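Local coordinates for protein 3-oxosteroid 1-dehydrogenase (PDB 7P18) that probably catalyses the FAD-dependent 1,2-dehydrogenation of 3-oxosteroids, turning a 3-oxosteroid into its delta-1 derivative while passing the electrons to an acceptor, at residues Leu337-Asn342 against Arg465-Tyr470; Glu168-Val171 against Lys175-Gly178; Cys346-Gly351 against Ile357-Pro362; Lys390-Tyr393 against Pro399-Pro402. All coordinates share one frame; numbering follows the deposited sequence.

Contact 1: Leu337-Asn342 against Arg465-Tyr470; sequences LFAERN and RYYGDY. With ANB (androsta-1,4-diene-3,17-dione), chain D.
With CG of Tyr467 set anti to its own carbonyl carbon (chi1 -78°), the phenol ring swings over Ala339, and the like torsion in Asn342 (chi1 -66°) sets the amide so that ND2 comes to the edge of that ring, near its plane. The result is a CH-pi contact: the Ala339 methyl sits almost exactly over the middle of the ring, its CB 3.5 Å from the Tyr467 centroid and only 4° off the normal. The other face of the ring is covered by CD2 of Tyr466, so the phenol is held between a methyl and its own sequence neighbour. At the base of the side chain, Tyr467 CB rests 3.4 Å from Ala339 O and 3.6 Å from Asn342 CB, which the backbone places there, while the Asn342 amide stands nearly perpendicular to the ring. The polar ends have partners outside the two segments: the Tyr467 hydroxyl is hydrogen-bonded to that of Tyr115, a steroid-pocket residue, and Asn342 ND2 to Asp464 O. Within the loop, Arg341 grips Leu337 O side-on with NE (2.8 Å) and NH2 (3.0 Å), closing the chain round Phe338. One face of the Phe338 ring meets the bound androstadienedione, CG lying 3.6 Å from C11 of the steroid, and the residue also touches FAD. The packing of adjacent Ala339 on Tyr467 is consistent with a second-shell place. The loop joins strand 335-336 to strand 347-349 and leans through Leu337 and Phe338 on strand 320-326, whereas Tyr467 follows helix 462-466, and Arg341 packs on helix 363-377.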
loop_
_atom_site.group_PDB
_atom_site.type_symbol
_atom_site.label_atom_id
_atom_site.label_comp_id
_atom_site.label_asym_id
_atom_site.label_seq_id
_atom_site.Cartn_x
_atom_site.Cartn_y
_atom_site.Cartn_z
ATOM N N LEU A 337 -4.022 -8.553 -5.118
ATOM C CA LEU A 337 -5.464 -8.550 -5.460
ATOM C C LEU A 337 -6.166 -7.615 -4.463
ATOM O O LEU A 337 -6.556 -8.081 -3.401
ATOM C CB LEU A 337 -5.984 -9.979 -5.388
ATOM C CG LEU A 337 -5.363 -10.973 -6.382
ATOM C CD1 LEU A 337 -6.093 -12.291 -6.322
ATOM C CD2 LEU A 337 -5.339 -10.462 -7.810
ATOM N N PHE A 338 -6.250 -6.325 -4.775
ATOM C CA PHE A 338 -6.821 -5.313 -3.844
ATOM C C PHE A 338 -8.335 -5.253 -3.981
ATOM O O PHE A 338 -9.003 -5.261 -2.920
ATOM C CB PHE A 338 -6.194 -3.948 -4.046
ATOM C CG PHE A 338 -4.712 -3.926 -3.783
ATOM C CD1 PHE A 338 -4.228 -3.755 -2.500
ATOM C CD2 PHE A 338 -3.805 -4.103 -4.814
ATOM C CE1 PHE A 338 -2.868 -3.720 -2.251
ATOM C CE2 PHE A 338 -2.445 -4.102 -4.550
ATOM C CZ PHE A 338 -1.978 -3.905 -3.275
ATOM N N ALA A 339 -8.847 -5.170 -5.213
ATOM C CA ALA A 339 -10.273 -4.848 -5.480
ATOM C C ALA A 339 -11.059 -6.039 -6.043
ATOM O O ALA A 339 -12.281 -6.108 -5.820
ATOM C CB ALA A 339 -10.323 -3.719 -6.484
ATOM N N GLU A 340 -10.395 -6.880 -6.849
ATOM C CA GLU A 340 -11.083 -7.786 -7.818
ATOM C C GLU A 340 -11.758 -8.947 -7.081
ATOM O O GLU A 340 -12.724 -9.530 -7.630
ATOM C CB GLU A 340 -10.105 -8.336 -8.858
ATOM C CG GLU A 340 -9.324 -7.271 -9.581
ATOM C CD GLU A 340 -7.927 -7.056 -9.013
ATOM O OE1 GLU A 340 -7.811 -6.803 -7.773
ATOM O OE2 GLU A 340 -6.967 -7.080 -9.806
ATOM N N ARG A 341 -11.311 -9.287 -5.866
ATOM C CA ARG A 341 -11.927 -10.382 -5.079
ATOM C C ARG A 341 -13.399 -10.056 -4.726
ATOM O O ARG A 341 -14.172 -10.997 -4.461
ATOM C CB ARG A 341 -11.162 -10.675 -3.784
ATOM C CG ARG A 341 -9.725 -11.149 -3.999
ATOM C CD ARG A 341 -8.945 -11.183 -2.688
ATOM N NE ARG A 341 -8.490 -9.847 -2.321
ATOM C CZ ARG A 341 -9.020 -9.087 -1.355
ATOM N NH1 ARG A 341 -10.014 -9.525 -0.610
ATOM N NH2 ARG A 341 -8.494 -7.908 -1.097
ATOM N N ASN A 342 -13.767 -8.790 -4.692
ATOM C CA ASN A 342 -15.142 -8.359 -4.301
ATOM C C ASN A 342 -16.125 -8.666 -5.433
ATOM O O ASN A 342 -17.367 -8.651 -5.181
ATOM C CB ASN A 342 -15.224 -6.873 -3.982
ATOM C CG ASN A 342 -14.436 -6.481 -2.749
ATOM O OD1 ASN A 342 -13.332 -6.979 -2.554
ATOM N ND2 ASN A 342 -14.946 -5.509 -2.004
ATOM N N ARG A 465 -19.428 -3.998 -1.083
ATOM C CA ARG A 465 -20.217 -3.722 -2.315
ATOM C C ARG A 465 -19.550 -2.650 -3.171
ATOM O O ARG A 465 -19.842 -2.609 -4.357
ATOM C CB ARG A 465 -21.639 -3.311 -1.939
ATOM C CG ARG A 465 -22.412 -4.423 -1.252
ATOM C CD ARG A 465 -23.882 -4.160 -1.150
ATOM N NE ARG A 465 -24.272 -3.052 -0.302
ATOM C CZ ARG A 465 -24.629 -3.143 0.983
ATOM N NH1 ARG A 465 -24.570 -4.289 1.637
ATOM N NH2 ARG A 465 -25.021 -2.057 1.628
ATOM N N TYR A 466 -18.632 -1.847 -2.630
ATOM C CA TYR A 466 -17.935 -0.787 -3.393
ATOM C C TYR A 466 -17.275 -1.373 -4.652
ATOM O O TYR A 466 -17.255 -0.703 -5.683
ATOM C CB TYR A 466 -16.916 -0.066 -2.513
ATOM C CG TYR A 466 -16.215 1.099 -3.162
ATOM C CD1 TYR A 466 -16.897 2.224 -3.599
ATOM C CD2 TYR A 466 -14.842 1.088 -3.325
ATOM C CE1 TYR A 466 -16.231 3.287 -4.200
ATOM C CE2 TYR A 466 -14.159 2.141 -3.915
ATOM C CZ TYR A 466 -14.860 3.249 -4.359
ATOM O OH TYR A 466 -14.103 4.246 -4.900
ATOM N N TYR A 467 -16.667 -2.555 -4.551
ATOM C CA TYR A 467 -15.939 -3.218 -5.651
ATOM C C TYR A 467 -16.737 -4.415 -6.177
ATOM O O TYR A 467 -16.144 -5.245 -6.882
ATOM C CB TYR A 467 -14.525 -3.576 -5.180
ATOM C CG TYR A 467 -13.547 -2.426 -5.150
ATOM C CD1 TYR A 467 -13.356 -1.571 -6.227
ATOM C CD2 TYR A 467 -12.749 -2.230 -4.030
ATOM C CE1 TYR A 467 -12.423 -0.539 -6.194
ATOM C CE2 TYR A 467 -11.807 -1.210 -3.979
ATOM C CZ TYR A 467 -11.674 -0.339 -5.042
ATOM O OH TYR A 467 -10.730 0.628 -4.928
ATOM N N GLY A 468 -18.014 -4.546 -5.818
ATOM C CA GLY A 468 -18.936 -5.475 -6.498
ATOM C C GLY A 468 -19.328 -4.964 -7.896
ATOM O O GLY A 468 -18.860 -3.890 -8.307
ATOM N N ASP A 469 -20.143 -5.721 -8.608
ATOM C CA ASP A 469 -20.685 -5.332 -9.940
ATOM C C ASP A 469 -22.089 -4.758 -9.694
ATOM O O ASP A 469 -22.965 -5.509 -9.272
ATOM C CB ASP A 469 -20.691 -6.520 -10.896
ATOM C CG ASP A 469 -21.142 -6.197 -12.317
ATOM O OD1 ASP A 469 -21.863 -5.173 -12.518
ATOM O OD2 ASP A 469 -20.767 -6.966 -13.184
ATOM N N TYR A 470 -22.189 -3.439 -9.819
ATOM C CA TYR A 470 -23.404 -2.582 -9.865
ATOM C C TYR A 470 -24.609 -3.341 -10.459
ATOM O O TYR A 470 -25.712 -3.327 -9.869
ATOM C CB TYR A 470 -22.984 -1.339 -10.661
ATOM C CG TYR A 470 -24.081 -0.447 -11.171
ATOM C CD1 TYR A 470 -24.724 0.436 -10.319
ATOM C CD2 TYR A 470 -24.430 -0.437 -12.513
ATOM C CE1 TYR A 470 -25.702 1.304 -10.780
ATOM C CE2 TYR A 470 -25.410 0.420 -12.990
ATOM C CZ TYR A 470 -26.053 1.290 -12.120
ATOM O OH TYR A 470 -27.031 2.134 -12.568
HETATM C C1 ANB D . -4.372 -0.172 -2.009
HETATM C C10 ANB D . -5.470 0.479 -2.795
HETATM C C11 ANB D . -4.585 -0.595 -5.009
HETATM C C12 ANB D . -4.425 -0.482 -6.532
HETATM C C13 ANB D . -5.693 0.059 -7.168
HETATM C C14 ANB D . -5.959 1.445 -6.563
HETATM C C15 ANB D . -7.021 2.052 -7.490
HETATM C C16 ANB D . -6.629 1.537 -8.886
HETATM C C17 ANB D . -5.650 0.406 -8.650
HETATM C C18 ANB D . -6.884 -0.919 -7.037
HETATM C C19 ANB D . -6.718 -0.438 -2.665
HETATM C C2 ANB D . -4.108 0.094 -0.728
HETATM C C3 ANB D . -4.685 1.269 -0.076
HETATM C C4 ANB D . -5.360 2.189 -0.983
HETATM C C5 ANB D . -5.794 1.832 -2.200
HETATM C C6 ANB D . -6.702 2.734 -2.988
HETATM C C7 ANB D . -6.354 2.809 -4.468
HETATM C C8 ANB D . -6.205 1.413 -5.058
HETATM C C9 ANB D . -5.066 0.686 -4.306
HETATM O O1 ANB D . -4.574 1.478 1.139
HETATM O O2 ANB D . -4.980 -0.128 -9.504
#

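Contact 2: Glu168-Val171 against Lys175-Gly178; sequences EAHV and KEPG
Glu176 and His170 meet obliquely, carboxylate and imidazole planes standing 83° apart, with OE2 of the acid 3.8 Å from CE1 of the ring. Val171 lies at about a right angle to the glutamate chain: its CG2 comes within 4.0 Å of Glu176 OE1, and CG1 approaches the first carbon of the same chain. Because Glu176 CG is anti to the carbonyl carbon (chi1 -58°) and the chain runs on extended, the acid is laid back over His170 and Val171, near the C-terminal end of the helix. There OE2 forms a salt bridge with Arg114, and His170 NE2 is hydrogen-bonded to Tyr466 O, its ring stacked on that of Tyr466; the nearby acid could raise the basicity of the imidazole. The backbone here forms a Schellman motif. Lys175, with positive phi, reverses the chain, and Glu176 N then donates to Val171 O at 2.8 Å, in the carbonyl plane and at 164°. The companion bond of the motif runs from Lys175 N to Met172 O. This closes helix 166-174 at its C-terminal end, and within a few residues Gly178 serves as the N-cap position of helix 179-191, whose Trp179 is touched by Val171.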
loop_
_atom_site.group_PDB
_atom_site.type_symbol
_atom_site.label_atom_id
_atom_site.label_comp_id
_atom_site.label_asym_id
_atom_site.label_seq_id
_atom_site.Cartn_x
_atom_site.Cartn_y
_atom_site.Cartn_z
ATOM N N GLU A 168 -11.495 7.979 -11.388
ATOM C CA GLU A 168 -11.683 7.774 -12.859
ATOM C C GLU A 168 -11.778 6.278 -13.123
ATOM O O GLU A 168 -12.690 5.864 -13.843
ATOM C CB GLU A 168 -10.522 8.315 -13.690
ATOM C CG GLU A 168 -10.562 9.793 -13.982
ATOM C CD GLU A 168 -9.243 10.252 -14.532
ATOM O OE1 GLU A 168 -8.321 9.415 -14.539
ATOM O OE2 GLU A 168 -9.119 11.449 -14.913
ATOM N N ALA A 169 -10.871 5.498 -12.543
ATOM C CA ALA A 169 -10.849 4.024 -12.658
ATOM C C ALA A 169 -12.189 3.464 -12.198
ATOM O O ALA A 169 -12.887 2.965 -13.070
ATOM C CB ALA A 169 -9.706 3.413 -11.868
ATOM N N HIS A 170 -12.505 3.562 -10.893
ATOM C CA HIS A 170 -13.473 2.728 -10.120
ATOM C C HIS A 170 -14.719 2.415 -10.960
ATOM O O HIS A 170 -15.234 1.288 -10.872
ATOM C CB HIS A 170 -13.859 3.404 -8.790
ATOM C CG HIS A 170 -15.049 2.796 -8.145
ATOM N ND1 HIS A 170 -16.300 3.357 -8.262
ATOM C CD2 HIS A 170 -15.207 1.698 -7.395
ATOM C CE1 HIS A 170 -17.180 2.619 -7.637
ATOM N NE2 HIS A 170 -16.535 1.585 -7.120
ATOM N N VAL A 171 -15.167 3.397 -11.737
ATOM C CA VAL A 171 -16.294 3.311 -12.703
ATOM C C VAL A 171 -16.163 2.049 -13.573
ATOM O O VAL A 171 -17.170 1.358 -13.805
ATOM C CB VAL A 171 -16.286 4.572 -13.589
ATOM C CG1 VAL A 171 -17.220 4.401 -14.761
ATOM C CG2 VAL A 171 -16.582 5.840 -12.809
ATOM N N LYS A 175 -18.173 -1.391 -13.258
ATOM C CA LYS A 175 -18.980 -1.448 -14.511
ATOM C C LYS A 175 -20.180 -0.496 -14.384
ATOM O O LYS A 175 -21.330 -0.929 -14.602
ATOM C CB LYS A 175 -19.470 -2.876 -14.800
ATOM C CG LYS A 175 -18.366 -3.919 -14.940
ATOM C CD LYS A 175 -18.693 -5.067 -15.868
ATOM C CE LYS A 175 -17.442 -5.783 -16.336
ATOM N NZ LYS A 175 -17.413 -5.943 -17.811
ATOM N N GLU A 176 -19.931 0.750 -13.988
ATOM C CA GLU A 176 -20.980 1.785 -13.878
ATOM C C GLU A 176 -21.192 2.387 -15.266
ATOM O O GLU A 176 -20.353 2.194 -16.144
ATOM C CB GLU A 176 -20.572 2.822 -12.825
ATOM C CG GLU A 176 -20.317 2.211 -11.459
ATOM C CD GLU A 176 -20.145 3.239 -10.358
ATOM O OE1 GLU A 176 -19.624 4.331 -10.652
ATOM O OE2 GLU A 176 -20.570 2.961 -9.218
ATOM N N PRO A 177 -22.317 3.110 -15.496
ATOM C CA PRO A 177 -22.560 3.829 -16.745
ATOM C C PRO A 177 -21.518 4.899 -17.060
ATOM O O PRO A 177 -21.155 5.565 -16.147
ATOM C CB PRO A 177 -23.864 4.605 -16.501
ATOM C CG PRO A 177 -24.536 3.892 -15.359
ATOM C CD PRO A 177 -23.421 3.278 -14.537
ATOM N N GLY A 178 -21.130 5.069 -18.329
ATOM C CA GLY A 178 -20.266 6.172 -18.812
ATOM C C GLY A 178 -18.799 5.775 -18.934
ATOM O O GLY A 178 -18.012 6.534 -19.552
#

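Contact 3: Cys346-Gly351 against Ile357-Pro362; sequences CIVVNG and INEASP
Glu359 flanks strand 347-349 much as a neighbouring strand would, its carboxylate taking the N-H of Val348; the strand belongs to the antiparallel sheet built on the long strand 486-502. Strand 383-387 bonds to it through Ile347 and Val349, which leaves the Val348 N-H for the acid. Val348 N donates to Glu359 OE2 at 2.9 Å, nearly straight at 170°, and the oxygen uses its anti lone pair. A bend at chi2 (77°) folds the glutamate chain so that its acid reaches the strand while CG lies against the valine, 3.8 Å from Val348 CG2; the two side chains slide past each other in opposite directions. Ile347 lies alongside the acid, pointing the same way, with its CA 3.4 Å from OE2. The other oxygen, OE1, is bound in a salt bridge to Arg355, which probably helps to fix the carboxylate's rotation and keep it ionised.

Further along, Val348 CG1 and Ile357 CG2 approach to 4.3 Å, and both residues rest on Phe366 of helix 363-377. The loop itself is shaped by a type I turn from Asn358 to Ser361 and by an Asx turn in which Asn358 OD1 accepts from Ala360 N, the donor standing well above the amide's carbonyl plane. A water joins the two backbones, donating to Val348 O at 2.7 Å and accepting from Ile357 N at 3.0 Å.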
loop_
_atom_site.group_PDB
_atom_site.type_symbol
_atom_site.label_atom_id
_atom_site.label_comp_id
_atom_site.label_asym_id
_atom_site.label_seq_id
_atom_site.Cartn_x
_atom_site.Cartn_y
_atom_site.Cartn_z
ATOM N N CYS A 346 -16.477 -15.416 -7.779
ATOM C CA CYS A 346 -15.157 -16.010 -7.405
ATOM C C CYS A 346 -15.195 -16.459 -5.954
ATOM O O CYS A 346 -15.840 -15.779 -5.125
ATOM C CB CYS A 346 -14.019 -15.057 -7.676
ATOM S SG CYS A 346 -13.970 -13.597 -6.598
ATOM N N ILE A 347 -14.556 -17.585 -5.644
ATOM C CA ILE A 347 -14.477 -18.071 -4.238
ATOM C C ILE A 347 -13.023 -18.377 -3.909
ATOM O O ILE A 347 -12.258 -18.677 -4.828
ATOM C CB ILE A 347 -15.398 -19.273 -3.964
ATOM C CG1 ILE A 347 -15.129 -20.480 -4.863
ATOM C CG2 ILE A 347 -16.857 -18.844 -4.015
ATOM C CD1 ILE A 347 -15.780 -21.741 -4.313
ATOM N N VAL A 348 -12.688 -18.290 -2.625
ATOM C CA VAL A 348 -11.345 -18.686 -2.127
ATOM C C VAL A 348 -11.508 -19.930 -1.291
ATOM O O VAL A 348 -12.326 -19.932 -0.376
ATOM C CB VAL A 348 -10.699 -17.519 -1.352
ATOM C CG1 VAL A 348 -9.453 -17.966 -0.603
ATOM C CG2 VAL A 348 -10.403 -16.392 -2.341
ATOM N N VAL A 349 -10.675 -20.941 -1.562
ATOM C CA VAL A 349 -10.712 -22.222 -0.820
ATOM C C VAL A 349 -9.303 -22.600 -0.381
ATOM O O VAL A 349 -8.319 -22.166 -1.016
ATOM C CB VAL A 349 -11.344 -23.350 -1.663
ATOM C CG1 VAL A 349 -12.789 -23.003 -2.001
ATOM C CG2 VAL A 349 -10.508 -23.646 -2.911
ATOM N N ASN A 350 -9.263 -23.396 0.684
ATOM C CA ASN A 350 -8.055 -24.117 1.171
ATOM C C ASN A 350 -7.939 -25.443 0.412
ATOM O O ASN A 350 -8.709 -25.666 -0.545
ATOM C CB ASN A 350 -8.082 -24.301 2.697
ATOM C CG ASN A 350 -9.248 -25.117 3.207
ATOM O OD1 ASN A 350 -9.862 -25.870 2.458
ATOM N ND2 ASN A 350 -9.546 -25.020 4.491
ATOM N N GLY A 351 -6.976 -26.283 0.788
ATOM C CA GLY A 351 -6.690 -27.548 0.089
ATOM C C GLY A 351 -7.798 -28.568 0.279
ATOM O O GLY A 351 -7.871 -29.510 -0.531
ATOM N N ILE A 357 -12.846 -17.450 4.512
ATOM C CA ILE A 357 -12.790 -15.969 4.589
ATOM C C ILE A 357 -13.808 -15.367 3.626
ATOM O O ILE A 357 -13.896 -15.815 2.471
ATOM C CB ILE A 357 -11.365 -15.453 4.319
ATOM C CG1 ILE A 357 -11.226 -13.945 4.544
ATOM C CG2 ILE A 357 -10.822 -15.847 2.934
ATOM C CD1 ILE A 357 -11.479 -13.473 5.958
ATOM N N ASN A 358 -14.456 -14.286 4.079
ATOM C CA ASN A 358 -15.138 -13.315 3.192
ATOM C C ASN A 358 -14.179 -12.935 2.071
ATOM O O ASN A 358 -13.156 -12.278 2.352
ATOM C CB ASN A 358 -15.678 -12.112 3.971
ATOM C CG ASN A 358 -16.317 -11.053 3.085
ATOM O OD1 ASN A 358 -16.460 -11.231 1.881
ATOM N ND2 ASN A 358 -16.719 -9.944 3.692
ATOM N N GLU A 359 -14.478 -13.280 0.812
ATOM C CA GLU A 359 -13.551 -12.965 -0.302
ATOM C C GLU A 359 -13.381 -11.452 -0.460
ATOM O O GLU A 359 -12.342 -11.039 -0.938
ATOM C CB GLU A 359 -14.010 -13.521 -1.647
ATOM C CG GLU A 359 -13.908 -15.038 -1.748
ATOM C CD GLU A 359 -14.969 -15.862 -1.063
ATOM O OE1 GLU A 359 -15.991 -15.276 -0.585
ATOM O OE2 GLU A 359 -14.760 -17.080 -0.972
ATOM N N ALA A 360 -14.394 -10.658 -0.095
ATOM C CA ALA A 360 -14.346 -9.190 -0.106
ATOM C C ALA A 360 -13.666 -8.627 1.155
ATOM O O ALA A 360 -13.640 -7.418 1.274
ATOM C CB ALA A 360 -15.752 -8.632 -0.235
ATOM N N SER A 361 -13.185 -9.446 2.090
ATOM C CA SER A 361 -12.467 -8.936 3.297
ATOM C C SER A 361 -11.447 -7.881 2.850
ATOM O O SER A 361 -10.748 -8.054 1.857
ATOM C CB SER A 361 -11.806 -10.044 4.069
ATOM O OG SER A 361 -10.915 -9.519 5.058
ATOM N N PRO A 362 -11.242 -6.795 3.624
ATOM C CA PRO A 362 -10.037 -5.991 3.457
ATOM C C PRO A 362 -8.809 -6.916 3.415
ATOM O O PRO A 362 -8.812 -7.939 4.107
ATOM C CB PRO A 362 -10.006 -5.091 4.706
ATOM C CG PRO A 362 -11.488 -4.981 5.075
ATOM C CD PRO A 362 -12.067 -6.355 4.767
HETATM O O HOH W 1 -12.918 -18.315 1.666
#

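Contact 4: Lys390-Tyr393 against Pro399-Pro402; sequences KFRY and PLMP
Arg392 lays one face of its guanidinium over Leu400, whose CD1 sits 3.9 Å above the plane, offset toward the rim, and 4.0 Å from NE. The two side chains cross at about a right angle; CD1 lies over the face nearest NE and CZ, while Leu400 CD2 comes to 4.2 Å from Arg392 NH2. While the face is used for packing, the edge is used for bonding: NH1 donates to Met401 O at 2.8 Å and 155°, with the acceptor close to the guanidinium plane and the donor somewhat tilted from the plane of the carbonyl. Getting there takes a turn in the arginine chain. CG leaves anti to the backbone N (chi1 -178°), and a bend at chi2 (74°) then carries the group across toward the loop. NH2 is held by Asp408 in a salt bridge, and NE also has a partner outside the segments; together with the NH1 bond these should restrict the rotation of the guanidinium, and the acid probably offsets its charge in a buried setting.

Here helix 389-394 ends, and the chain that follows turns back past it at residues 399-402 before reaching strand 418-420. Backbone hydrogen bonds of Arg392 with Gly403 and of Tyr393 with Gln404 continue the join just beyond. Pro402 touches the helix backbone, its CB 3.5 Å from Tyr393 O. Leu400 and Arg392 also reach the long strand 486-502, touching Met489 and Tyr487 respectively.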
loop_
_atom_site.group_PDB
_atom_site.type_symbol
_atom_site.label_atom_id
_atom_site.label_comp_id
_atom_site.label_asym_id
_atom_site.label_seq_id
_atom_site.Cartn_x
_atom_site.Cartn_y
_atom_site.Cartn_z
ATOM N N LYS A 390 -17.692 -17.095 -17.356
ATOM C CA LYS A 390 -18.393 -15.790 -17.399
ATOM C C LYS A 390 -17.596 -14.754 -16.593
ATOM O O LYS A 390 -17.433 -13.618 -17.073
ATOM C CB LYS A 390 -19.821 -15.908 -16.872
ATOM C CG LYS A 390 -20.524 -14.555 -16.819
ATOM C CD LYS A 390 -21.951 -14.629 -16.362
ATOM C CE LYS A 390 -22.629 -13.281 -16.391
ATOM N NZ LYS A 390 -24.090 -13.437 -16.226
ATOM N N PHE A 391 -17.101 -15.127 -15.406
ATOM C CA PHE A 391 -16.215 -14.227 -14.601
ATOM C C PHE A 391 -15.019 -13.833 -15.466
ATOM O O PHE A 391 -14.645 -12.635 -15.657
ATOM C CB PHE A 391 -15.829 -14.941 -13.308
ATOM C CG PHE A 391 -15.122 -14.047 -12.323
ATOM C CD1 PHE A 391 -13.823 -13.619 -12.558
ATOM C CD2 PHE A 391 -15.770 -13.607 -11.188
ATOM C CE1 PHE A 391 -13.179 -12.770 -11.665
ATOM C CE2 PHE A 391 -15.111 -12.777 -10.284
ATOM C CZ PHE A 391 -13.826 -12.343 -10.536
ATOM N N ARG A 392 -14.371 -14.853 -16.025
ATOM C CA ARG A 392 -13.161 -14.703 -16.863
ATOM C C ARG A 392 -13.404 -13.688 -17.965
ATOM O O ARG A 392 -12.534 -12.824 -18.180
ATOM C CB ARG A 392 -12.744 -16.030 -17.495
ATOM C CG ARG A 392 -11.470 -15.933 -18.321
ATOM C CD ARG A 392 -10.187 -15.811 -17.488
ATOM N NE ARG A 392 -9.086 -15.566 -18.408
ATOM C CZ ARG A 392 -8.703 -14.367 -18.857
ATOM N NH1 ARG A 392 -9.209 -13.238 -18.389
ATOM N NH2 ARG A 392 -7.772 -14.305 -19.778
ATOM N N TYR A 393 -14.529 -13.828 -18.665
ATOM C CA TYR A 393 -14.883 -12.940 -19.810
ATOM C C TYR A 393 -15.090 -11.502 -19.315
ATOM O O TYR A 393 -14.667 -10.555 -20.016
ATOM C CB TYR A 393 -16.145 -13.444 -20.515
ATOM C CG TYR A 393 -16.561 -12.628 -21.719
ATOM C CD1 TYR A 393 -15.947 -12.786 -22.952
ATOM C CD2 TYR A 393 -17.575 -11.694 -21.617
ATOM C CE1 TYR A 393 -16.346 -12.048 -24.056
ATOM C CE2 TYR A 393 -17.972 -10.934 -22.702
ATOM C CZ TYR A 393 -17.363 -11.120 -23.931
ATOM O OH TYR A 393 -17.738 -10.367 -25.005
ATOM N N PRO A 399 -2.969 -9.776 -12.926
ATOM C CA PRO A 399 -2.451 -9.650 -14.279
ATOM C C PRO A 399 -3.448 -10.060 -15.381
ATOM O O PRO A 399 -3.208 -9.698 -16.486
ATOM C CB PRO A 399 -1.239 -10.595 -14.294
ATOM C CG PRO A 399 -1.613 -11.650 -13.268
ATOM C CD PRO A 399 -2.327 -10.884 -12.178
ATOM N N LEU A 400 -4.521 -10.779 -15.074
ATOM C CA LEU A 400 -5.524 -11.164 -16.107
ATOM C C LEU A 400 -6.447 -9.970 -16.363
ATOM O O LEU A 400 -7.068 -9.495 -15.415
ATOM C CB LEU A 400 -6.376 -12.342 -15.657
ATOM C CG LEU A 400 -5.675 -13.681 -15.527
ATOM C CD1 LEU A 400 -6.719 -14.759 -15.274
ATOM C CD2 LEU A 400 -4.890 -13.994 -16.787
ATOM N N MET A 401 -6.488 -9.505 -17.593
ATOM C CA MET A 401 -7.510 -8.541 -18.071
ATOM C C MET A 401 -8.748 -9.326 -18.487
ATOM O O MET A 401 -8.676 -10.535 -18.730
ATOM C CB MET A 401 -6.952 -7.703 -19.225
ATOM C CG MET A 401 -5.861 -6.722 -18.772
ATOM S SD MET A 401 -6.484 -5.629 -17.467
ATOM C CE MET A 401 -5.771 -6.311 -15.965
ATOM N N PRO A 402 -9.939 -8.685 -18.542
ATOM C CA PRO A 402 -11.158 -9.398 -18.939
ATOM C C PRO A 402 -10.946 -10.142 -20.273
ATOM O O PRO A 402 -10.302 -9.572 -21.177
ATOM C CB PRO A 402 -12.199 -8.294 -19.078
ATOM C CG PRO A 402 -11.676 -7.180 -18.177
ATOM C CD PRO A 402 -10.163 -7.245 -18.318
#

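Overall arrangement
Along the chain contact 2 comes first, then the loop 337-342 of contact 1, contact 3 and contact 4 in turn, and finally 465-470, which closes contact 1 around both. Contact 1 is the hub: centres of contacts 2, 3 and 4 lie about 12, 12 and 13 Å from its own, and it touches each, through His170 and Tyr466, through Arg341 and Ser361, and through Glu340 and Phe391. Contacts 3 and 4, about 18 Å apart, meet where Cys346 packs on Phe391; contacts 2 and 3, about 25 Å apart, do not touch. Together they link the steroid-contacting loop to helix 166-174 and to the antiparallel sheet of strand 486-502.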